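Local coordinates for protein Rab GDP-dissociation inhibitor (Saccharomyces cerevisiae, PDB 3CPI) that holds Rab GTPases in their GDP-bound state by blocking GDP release and extracts them from membranes, serving the secretory pathway, at residues Gly305-Arg310 against Ile394-Glu399. Numbering follows the deposited sequence.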
ATOM      1  N   GLY A 305      -4.511  18.590  -2.623  1.00 26.75           N
ATOM      2  CA  GLY A 305      -3.939  19.173  -3.828  1.00 27.24           C
ATOM      3  C   GLY A 305      -3.408  18.098  -4.768  1.00 27.88           C
ATOM      4  O   GLY A 305      -3.129  18.369  -5.933  1.00 27.70           O
ATOM      5  N   GLN A 306      -3.282  16.874  -4.257  1.00 28.23           N
ATOM      6  CA  GLN A 306      -2.693  15.775  -5.014  1.00 29.01           C
ATOM      7  C   GLN A 306      -3.700  14.976  -5.837  1.00 28.72           C
ATOM      8  O   GLN A 306      -4.797  14.668  -5.379  1.00 28.75           O
ATOM      9  CB  GLN A 306      -1.925  14.831  -4.084  1.00 28.94           C
ATOM     10  CG  GLN A 306      -0.636  15.416  -3.529  1.00 29.42           C
ATOM     11  CD  GLN A 306       0.163  14.404  -2.720  1.00 30.36           C
ATOM     12  OE1 GLN A 306       1.382  14.292  -2.878  1.00 33.07           O
ATOM     13  NE2 GLN A 306      -0.519  13.667  -1.845  1.00 31.42           N
ATOM     14  N   ARG A 307      -3.305  14.656  -7.063  1.00 29.04           N
ATOM     15  CA  ARG A 307      -4.022  13.699  -7.896  1.00 29.01           C
ATOM     16  C   ARG A 307      -3.067  12.577  -8.283  1.00 28.53           C
ATOM     17  O   ARG A 307      -1.891  12.821  -8.556  1.00 28.42           O
ATOM     18  CB  ARG A 307      -4.588  14.377  -9.143  1.00 29.21           C
ATOM     19  CG  ARG A 307      -5.755  15.301  -8.845  1.00 31.00           C
ATOM     20  CD  ARG A 307      -5.881  16.425  -9.860  1.00 33.51           C
ATOM     21  NE  ARG A 307      -6.240  15.940 -11.192  1.00 34.87           N
ATOM     22  CZ  ARG A 307      -5.475  16.073 -12.272  1.00 35.96           C
ATOM     23  NH1 ARG A 307      -4.298  16.691 -12.196  1.00 36.03           N
ATOM     24  NH2 ARG A 307      -5.895  15.597 -13.437  1.00 37.00           N
ATOM     25  N   VAL A 308      -3.581  11.354  -8.302  1.00 28.31           N
ATOM     26  CA  VAL A 308      -2.793  10.173  -8.671  1.00 28.12           C
ATOM     27  C   VAL A 308      -3.283   9.556  -9.993  1.00 28.20           C
ATOM     28  O   VAL A 308      -4.491   9.377 -10.205  1.00 28.12           O
ATOM     29  CB  VAL A 308      -2.802   9.110  -7.526  1.00 28.29           C
ATOM     30  CG1 VAL A 308      -4.236   8.733  -7.136  1.00 27.85           C
ATOM     31  CG2 VAL A 308      -1.980   7.865  -7.898  1.00 27.46           C
ATOM     32  N   ILE A 309      -2.351   9.262 -10.891  1.00 28.04           N
ATOM     33  CA  ILE A 309      -2.681   8.473 -12.070  1.00 28.07           C
ATOM     34  C   ILE A 309      -2.279   7.019 -11.842  1.00 27.93           C
ATOM     35  O   ILE A 309      -1.155   6.743 -11.401  1.00 27.51           O
ATOM     36  CB  ILE A 309      -2.066   9.033 -13.387  1.00 28.00           C
ATOM     37  CG1 ILE A 309      -2.573   8.218 -14.591  1.00 28.20           C
ATOM     38  CG2 ILE A 309      -0.516   9.110 -13.309  1.00 27.67           C
ATOM     39  CD1 ILE A 309      -2.182   8.771 -15.952  1.00 28.77           C
ATOM     40  N   ARG A 310      -3.218   6.112 -12.114  1.00 27.68           N
ATOM     41  CA  ARG A 310      -2.958   4.677 -12.095  1.00 28.07           C
ATOM     42  C   ARG A 310      -3.253   4.070 -13.462  1.00 28.44           C
ATOM     43  O   ARG A 310      -4.307   4.322 -14.044  1.00 28.80           O
ATOM     44  CB  ARG A 310      -3.763   3.977 -10.994  1.00 27.80           C
ATOM     45  CG  ARG A 310      -3.398   4.466  -9.606  1.00 27.60           C
ATOM     46  CD  ARG A 310      -3.924   3.601  -8.484  1.00 26.16           C
ATOM     47  NE  ARG A 310      -3.470   4.125  -7.195  1.00 26.55           N
ATOM     48  CZ  ARG A 310      -4.168   4.953  -6.418  1.00 26.81           C
ATOM     49  NH1 ARG A 310      -5.384   5.352  -6.775  1.00 27.07           N
ATOM     50  NH2 ARG A 310      -3.662   5.364  -5.264  1.00 26.28           N
ATOM     51  N   ILE A 394      -7.624   8.626 -12.969  1.00 34.65           N
ATOM     52  CA  ILE A 394      -7.057   9.656 -12.119  1.00 33.12           C
ATOM     53  C   ILE A 394      -7.961   9.820 -10.914  1.00 32.87           C
ATOM     54  O   ILE A 394      -9.183   9.859 -11.042  1.00 32.98           O
ATOM     55  CB  ILE A 394      -6.872  11.001 -12.869  1.00 33.21           C
ATOM     56  CG1 ILE A 394      -5.894  10.833 -14.038  1.00 32.10           C
ATOM     57  CG2 ILE A 394      -6.404  12.108 -11.915  1.00 32.07           C
ATOM     58  CD1 ILE A 394      -5.709  12.076 -14.869  1.00 32.67           C
ATOM     59  N   ALA A 395      -7.344   9.884  -9.738  1.00 32.38           N
ATOM     60  CA  ALA A 395      -8.058  10.061  -8.485  1.00 31.36           C
ATOM     61  C   ALA A 395      -7.437  11.225  -7.724  1.00 30.93           C
ATOM     62  O   ALA A 395      -6.218  11.386  -7.724  1.00 30.85           O
ATOM     63  CB  ALA A 395      -7.989   8.788  -7.663  1.00 31.26           C
ATOM     64  N   GLU A 396      -8.283  12.041  -7.100  1.00 30.17           N
ATOM     65  CA  GLU A 396      -7.831  13.118  -6.230  1.00 29.84           C
ATOM     66  C   GLU A 396      -7.761  12.587  -4.804  1.00 28.63           C
ATOM     67  O   GLU A 396      -8.584  11.767  -4.391  1.00 28.71           O
ATOM     68  CB  GLU A 396      -8.777  14.320  -6.320  1.00 29.61           C
ATOM     69  CG  GLU A 396      -8.270  15.582  -5.618  1.00 30.96           C
ATOM     70  CD  GLU A 396      -9.096  16.839  -5.931  1.00 31.88           C
ATOM     71  OE1 GLU A 396     -10.217  16.729  -6.492  1.00 34.64           O
ATOM     72  OE2 GLU A 396      -8.615  17.946  -5.604  1.00 33.53           O
ATOM     73  N   LEU A 397      -6.773  13.055  -4.058  1.00 27.63           N
ATOM     74  CA  LEU A 397      -6.512  12.539  -2.727  1.00 26.43           C
ATOM     75  C   LEU A 397      -7.037  13.508  -1.693  1.00 26.04           C
ATOM     76  O   LEU A 397      -6.749  14.699  -1.754  1.00 25.73           O
ATOM     77  CB  LEU A 397      -5.009  12.285  -2.528  1.00 25.97           C
ATOM     78  CG  LEU A 397      -4.275  11.351  -3.502  1.00 24.88           C
ATOM     79  CD1 LEU A 397      -2.811  11.180  -3.065  1.00 23.99           C
ATOM     80  CD2 LEU A 397      -4.958  10.001  -3.595  1.00 21.52           C
ATOM     81  N   PHE A 398      -7.809  12.981  -0.746  1.00 25.78           N
ATOM     82  CA  PHE A 398      -8.427  13.786   0.294  1.00 25.58           C
ATOM     83  C   PHE A 398      -7.918  13.444   1.691  1.00 25.65           C
ATOM     84  O   PHE A 398      -7.409  12.347   1.933  1.00 25.70           O
ATOM     85  CB  PHE A 398      -9.945  13.649   0.231  1.00 25.56           C
ATOM     86  CG  PHE A 398     -10.536  14.128  -1.063  1.00 26.27           C
ATOM     87  CD1 PHE A 398     -10.912  15.457  -1.217  1.00 26.50           C
ATOM     88  CD2 PHE A 398     -10.702  13.253  -2.132  1.00 26.32           C
ATOM     89  CE1 PHE A 398     -11.450  15.907  -2.411  1.00 26.77           C
ATOM     90  CE2 PHE A 398     -11.234  13.689  -3.335  1.00 26.47           C
ATOM     91  CZ  PHE A 398     -11.609  15.019  -3.477  1.00 26.95           C
ATOM     92  N   GLU A 399      -8.062  14.399   2.603  1.00 25.45           N
ATOM     93  CA  GLU A 399      -7.705  14.205   4.001  1.00 26.06           C
ATOM     94  C   GLU A 399      -8.757  14.885   4.888  1.00 26.18           C
ATOM     95  O   GLU A 399      -9.466  15.780   4.423  1.00 26.46           O
ATOM     96  CB  GLU A 399      -6.290  14.738   4.285  1.00 25.67           C
ATOM     97  CG  GLU A 399      -6.124  16.241   4.074  1.00 26.44           C
ATOM     98  CD  GLU A 399      -4.739  16.754   4.458  1.00 26.41           C
ATOM     99  OE1 GLU A 399      -4.079  16.153   5.330  1.00 26.42           O
ATOM    100  OE2 GLU A 399      -4.311  17.770   3.880  1.00 26.85           O
TER
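V308 and A395 form the hydrogen-bonded pair of two antiparallel strands and exchange both of their backbone bonds: V308 N gives its hydrogen to A395 O at 2.7 Å, and A395 N returns one to V308 O at 2.9 Å. A third bond, from L397 N to Q306 O, continues the pairing. R307 with E396 and I309 with I394 are the non-hydrogen-bonded pairs, where CA-H groups approach the same carbonyls; I394 CA, for example, lies 3.2 Å from V308 O.

Apolar contacts on the V308 face centre on one methyl. With chi1 at 55°, V308 CG1 is wedged between its own backbone N and carbonyl carbon, a position from which it meets A395 CB and, at 3.8 Å, L397 CD2. Beta-branched V308 suits an extended strand, and the small A395 beside it leaves room for its branches. The longer, buried L397 reaches across with both methyls, CD1 also making van der Waals contact with the Q306 side-chain amide, 3.6 Å from NE2. V308 CG2 rests over the centre of one face of the R310 guanidinium, whose NH2 is held by the backbone carbonyls of Y415 and D416.

The other face is more exposed at R307 and E396, where charged ends can meet water while their methylenes pack together. R307, bent at chi3 (67°), swings its guanidinium alongside I394, meeting it obliquely with NH2 3.8 Å from I394 CD1. R307 NE and E396 OE1 stay 6.2 Å apart, and E396 OE2 bonds to S303 OG instead. I309, beta-branched like I394 and buried beside P373, touches it more loosely.

Strand 301-315 lies between 389-400 and 360-367, and this pairing joins 389-400 to the large mixed beta-sheet of the GDI fold, distinct from its parallel, Rossmann-like sheet.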